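Malonyl CoA-acyl carrier protein transacylase (Burkholderia pseudomallei, PDB 3G87) probably transfers the malonyl group from malonyl-CoA to holo acyl carrier protein, giving malonyl-ACP and free CoA. Local coordinates at residues Ala128-Val133 and His170-Ala175; Asn156-Thr159 and Leu163-Ser166. One frame throughout, in Å; residues are numbered along the deposited sequence.

Interaction 1. Residues Ala128-Val133 and His170-Ala175; sequences AMAAIV and HEIARA
The carbonyl oxygen of Ile172, the residue whose side chain rests on Ala128 and Ala130, is gripped mainly by the hydroxyl of Tyr186, which hydrogen-bonds to it; Ala175 N, bonded chiefly to Glu171 O, adds a weak branch of 3.3 Å to Ile172 O. A second polar grip lies one residue earlier, where Glu171 OE1 is hydrogen-bonded to Asp151 N and Thr152 OG1 and so ties the helix to the loop before strand 153-159. Between the two segments themselves the contact is apolar. The side chain of Ile172 leaves the helix toward the strand, and its two branches divide the work. CG1 stands beside the backbone N (chi1 -71°), which leaves CG2 anti to it, over the two alanines, with Ile172 CG2 3.9 Å from Ala128 CB and 4.1 Å from Ala130 CB. CG1 comes 3.5 Å from Ala128 O, and its methyl CD1 carries on to within 4.1 Å of Met129 CA. The methyl Ala128 CB also meets Ile172 CB directly, at 3.8 Å. Alanine suits both strand positions because its short side chain lets the backbones come close, to 6.2 Å between Ala128 CA and Ile172 CA, while the beta-branched isoleucine fills the gap with both its branches, CG2 against the alanine methyls and CG1 with CD1 over the peptide. Met129 points its side chain to the other face of the sheet, where it packs on Val164, Ser166 and Phe195. The segment axes run at 25° to each other. Helix 169-175 thus lies along one face of a four-stranded antiparallel sheet with the order of a ferredoxin-like fold: it follows strand 162-168, passes over strand 127-133, and leads to strand 185-188 on the far side of 127-133.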
loop_
_atom_site.group_PDB
_atom_site.type_symbol
_atom_site.label_atom_id
_atom_site.label_comp_id
_atom_site.label_asym_id
_atom_site.label_seq_id
_atom_site.Cartn_x
_atom_site.Cartn_y
_atom_site.Cartn_z
ATOM N N ALA A 128 6.472 11.162 11.148
ATOM C CA ALA A 128 5.145 10.759 11.485
ATOM C C ALA A 128 4.187 10.960 10.284
ATOM O O ALA A 128 4.556 11.584 9.252
ATOM C CB ALA A 128 4.685 11.561 12.637
ATOM N N MET A 129 2.946 10.473 10.453
ATOM C CA MET A 129 1.873 10.606 9.461
ATOM C C MET A 129 0.518 10.744 10.164
ATOM O O MET A 129 0.361 10.296 11.302
ATOM C CB MET A 129 1.829 9.371 8.551
ATOM C CG MET A 129 3.182 8.961 7.911
ATOM S SD MET A 129 3.048 7.380 7.044
ATOM C CE MET A 129 2.176 7.814 5.533
ATOM N N ALA A 130 -0.452 11.330 9.479
ATOM C CA ALA A 130 -1.773 11.546 10.001
ATOM C C ALA A 130 -2.706 11.607 8.839
ATOM O O ALA A 130 -2.379 12.130 7.796
ATOM C CB ALA A 130 -1.835 12.813 10.780
ATOM N N ALA A 131 -3.878 11.035 9.003
ATOM C CA ALA A 131 -4.827 10.991 7.946
ATOM C C ALA A 131 -5.768 12.144 8.198
ATOM O O ALA A 131 -6.175 12.389 9.371
ATOM C CB ALA A 131 -5.584 9.665 7.974
ATOM N N ILE A 132 -6.105 12.852 7.126
ATOM C CA ILE A 132 -6.986 14.016 7.221
ATOM C C ILE A 132 -8.261 13.700 6.484
ATOM O O ILE A 132 -8.230 13.171 5.373
ATOM C CB ILE A 132 -6.349 15.284 6.616
ATOM C CG1 ILE A 132 -4.885 15.478 7.063
ATOM C CG2 ILE A 132 -7.203 16.523 6.875
ATOM C CD1 ILE A 132 -4.645 15.399 8.520
ATOM N N VAL A 133 -9.392 13.998 7.107
ATOM C CA VAL A 133 -10.687 13.732 6.493
ATOM C C VAL A 133 -11.428 15.054 6.295
ATOM O O VAL A 133 -11.469 15.890 7.198
ATOM C CB VAL A 133 -11.489 12.625 7.297
ATOM C CG1 VAL A 133 -11.696 13.023 8.767
ATOM C CG2 VAL A 133 -12.818 12.319 6.656
ATOM N N HIS A 170 7.080 16.556 15.027
ATOM C CA HIS A 170 6.549 17.760 15.681
ATOM C C HIS A 170 5.578 18.555 14.797
ATOM O O HIS A 170 4.570 19.087 15.304
ATOM C CB HIS A 170 7.694 18.603 16.237
ATOM C CG HIS A 170 8.533 19.274 15.193
ATOM N ND1 HIS A 170 8.277 20.560 14.749
ATOM C CD2 HIS A 170 9.655 18.864 14.545
ATOM C CE1 HIS A 170 9.185 20.898 13.844
ATOM N NE2 HIS A 170 10.029 19.884 13.697
ATOM N N GLU A 171 5.820 18.539 13.484
ATOM C CA GLU A 171 4.970 19.223 12.503
ATOM C C GLU A 171 3.707 18.471 12.407
ATOM O O GLU A 171 2.595 19.043 12.482
ATOM C CB GLU A 171 5.639 19.322 11.147
ATOM C CG GLU A 171 6.780 20.356 11.131
ATOM C CD GLU A 171 7.274 20.782 9.727
ATOM O OE1 GLU A 171 6.767 20.305 8.679
ATOM O OE2 GLU A 171 8.208 21.622 9.668
ATOM N N ILE A 172 3.830 17.159 12.304
ATOM C CA ILE A 172 2.622 16.368 12.262
ATOM C C ILE A 172 1.830 16.619 13.570
ATOM O O ILE A 172 0.597 16.717 13.539
ATOM C CB ILE A 172 2.902 14.872 12.017
ATOM C CG1 ILE A 172 3.372 14.621 10.552
ATOM C CG2 ILE A 172 1.694 14.061 12.386
ATOM C CD1 ILE A 172 2.286 14.716 9.409
ATOM N N ALA A 173 2.513 16.724 14.693
ATOM C CA ALA A 173 1.927 16.987 15.980
ATOM C C ALA A 173 1.196 18.334 16.019
ATOM O O ALA A 173 0.065 18.416 16.375
ATOM C CB ALA A 173 2.998 16.937 17.011
ATOM N N ARG A 174 1.861 19.390 15.565
ATOM C CA ARG A 174 1.217 20.692 15.437
ATOM C C ARG A 174 0.070 20.780 14.473
ATOM O O ARG A 174 -0.741 21.602 14.646
ATOM C CB ARG A 174 2.209 21.794 15.167
ATOM C CG ARG A 174 3.479 21.509 15.749
ATOM C CD ARG A 174 4.168 22.627 16.376
ATOM N NE ARG A 174 5.536 22.200 16.590
ATOM C CZ ARG A 174 6.387 22.631 17.511
ATOM N NH1 ARG A 174 6.073 23.545 18.396
ATOM N NH2 ARG A 174 7.586 22.092 17.516
ATOM N N ALA A 175 0.016 19.920 13.477
ATOM C CA ALA A 175 -1.074 19.881 12.536
ATOM C C ALA A 175 -2.386 19.528 13.154
ATOM O O ALA A 175 -3.386 19.973 12.673
ATOM C CB ALA A 175 -0.786 18.943 11.423
#

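Interaction 2. Residues Asn156-Thr159 and Leu163-Ser166; sequences NDNT and LVIS
Asn156 and Val164 face each other as an antiparallel hydrogen-bonded pair, and their side chains pack tightly, Asn156 CB lying 3.3 Å from Val164 CG2, short for two carbons. Their two backbone bonds are nearly straight at the hydrogen but unequal: Val164 N reaches Asn156 O over 3.0 Å, in the carbonyl plane and on a lone pair, whereas Asn156 N to Val164 O is longer at 3.3 Å and approaches tilted 27° from the carbonyl plane. Asn156 O also receives a CA-H contact from Leu163. The side chains of Asn156 and Val164 run side by side, and the beta-branched valine offers CG2 to a second neighbour, Asn158 ND2, at 3.7 Å. On the other face, the non-hydrogen-bonded pair Asp157 and Leu163 also lies alongside. With its CG anti to the backbone N (chi1 171°), Asp157 brings OD1 to 3.5 Å from Leu163 CD2; it packs on Arg137 of helix 137-146 as well, while Leu163 packs on Ile140. Further out, a classic beta bulge sets Asn158 and Thr159 together against Gln162. Thr159 OG1 is hydrogen-bonded to both Ser161 N and Gln162 OE1, which steadies the hairpin turn, and Asn158 OD1 is hydrogen-bonded to His91 NE2, in what is probably the nucleophile elbow. In the fold, strand 153-159 is the outermost of the sheet, its outer flank still bonded through the backbone of Asp157 to Val249 and Cys252; helix 137-146 covers the Asp157 and Leu163 face, helix 279-289 meets Asn158 and Thr159, and strand 127-133 lies along the other flank of 162-168.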
loop_
_atom_site.group_PDB
_atom_site.type_symbol
_atom_site.label_atom_id
_atom_site.label_comp_id
_atom_site.label_asym_id
_atom_site.label_seq_id
_atom_site.Cartn_x
_atom_site.Cartn_y
_atom_site.Cartn_z
ATOM N N ASN A 156 -0.373 10.167 0.889
ATOM C CA ASN A 156 -1.421 9.357 0.275
ATOM C C ASN A 156 -2.520 10.260 -0.245
ATOM O O ASN A 156 -3.021 11.073 0.478
ATOM C CB ASN A 156 -2.127 8.457 1.306
ATOM C CG ASN A 156 -1.260 7.344 1.880
ATOM O OD1 ASN A 156 -0.043 7.228 1.611
ATOM N ND2 ASN A 156 -1.910 6.473 2.682
ATOM N N ASP A 157 -2.935 10.113 -1.492
ATOM C CA ASP A 157 -4.169 10.736 -1.884
ATOM C C ASP A 157 -5.141 9.597 -2.092
ATOM O O ASP A 157 -5.103 8.922 -3.122
ATOM C CB ASP A 157 -4.006 11.552 -3.156
ATOM C CG ASP A 157 -5.345 12.030 -3.696
ATOM O OD1 ASP A 157 -6.349 12.150 -2.922
ATOM O OD2 ASP A 157 -5.404 12.235 -4.914
ATOM N N ASN A 158 -5.988 9.388 -1.096
ATOM C CA ASN A 158 -6.797 8.185 -0.999
ATOM C C ASN A 158 -8.210 8.289 -1.593
ATOM O O ASN A 158 -8.682 7.362 -2.272
ATOM C CB ASN A 158 -6.839 7.712 0.467
ATOM C CG ASN A 158 -5.598 6.970 0.838
ATOM O OD1 ASN A 158 -4.943 6.413 -0.028
ATOM N ND2 ASN A 158 -5.229 6.986 2.109
ATOM N N THR A 159 -8.882 9.388 -1.304
ATOM C CA THR A 159 -10.182 9.730 -1.924
ATOM C C THR A 159 -10.209 11.231 -1.899
ATOM O O THR A 159 -9.402 11.806 -1.179
ATOM C CB THR A 159 -11.428 9.191 -1.148
ATOM O OG1 THR A 159 -11.775 10.098 -0.090
ATOM C CG2 THR A 159 -11.184 7.753 -0.597
ATOM N N LEU A 163 -6.889 12.077 2.754
ATOM C CA LEU A 163 -5.519 12.213 2.363
ATOM C C LEU A 163 -4.701 12.036 3.587
ATOM O O LEU A 163 -5.176 12.249 4.651
ATOM C CB LEU A 163 -5.249 13.577 1.737
ATOM C CG LEU A 163 -6.069 14.022 0.531
ATOM C CD1 LEU A 163 -7.224 14.821 0.834
ATOM C CD2 LEU A 163 -5.344 14.606 -0.604
ATOM N N VAL A 164 -3.464 11.615 3.393
ATOM C CA VAL A 164 -2.494 11.423 4.437
ATOM C C VAL A 164 -1.291 12.312 4.262
ATOM O O VAL A 164 -0.759 12.443 3.224
ATOM C CB VAL A 164 -2.035 9.952 4.532
ATOM C CG1 VAL A 164 -1.286 9.692 5.762
ATOM C CG2 VAL A 164 -3.131 9.063 4.410
ATOM N N ILE A 165 -0.876 12.907 5.345
ATOM C CA ILE A 165 0.273 13.737 5.381
ATOM C C ILE A 165 1.372 13.073 6.117
ATOM O O ILE A 165 1.159 12.228 6.915
ATOM C CB ILE A 165 0.005 15.086 6.082
ATOM C CG1 ILE A 165 -0.631 14.865 7.423
ATOM C CG2 ILE A 165 -0.815 16.010 5.231
ATOM C CD1 ILE A 165 -0.984 16.076 8.092
ATOM N N SER A 166 2.573 13.471 5.792
ATOM C CA SER A 166 3.720 13.086 6.522
ATOM C C SER A 166 4.747 14.157 6.535
ATOM O O SER A 166 4.785 14.979 5.690
ATOM C CB SER A 166 4.263 11.701 6.100
ATOM O OG SER A 166 4.694 11.683 4.823
#

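Overall arrangement
Interactions 1 and 2 belong to one ferredoxin-like subdomain and lie about 11 Å apart between centres; the hairpin of interaction 2 falls between the two segments of interaction 1 along the chain. Strands 127-133 and 162-168 are joined by probable backbone hydrogen bonds, from Ile132 N to Leu163 O at 2.7 Å and from Ile165 N to Ala130 O at 3.0 Å. Ile165 packs against Ile172 on the helix-covered face. On the opposite face Met129 meets Val164, and Met129 and Asn156 lie near Gly90, Ser92 and Gly94 of the likely GxSxG nucleophile elbow without touching them, while Asn156 packs on His91 and Asn158 bonds to it. That side is turned to the probable active site.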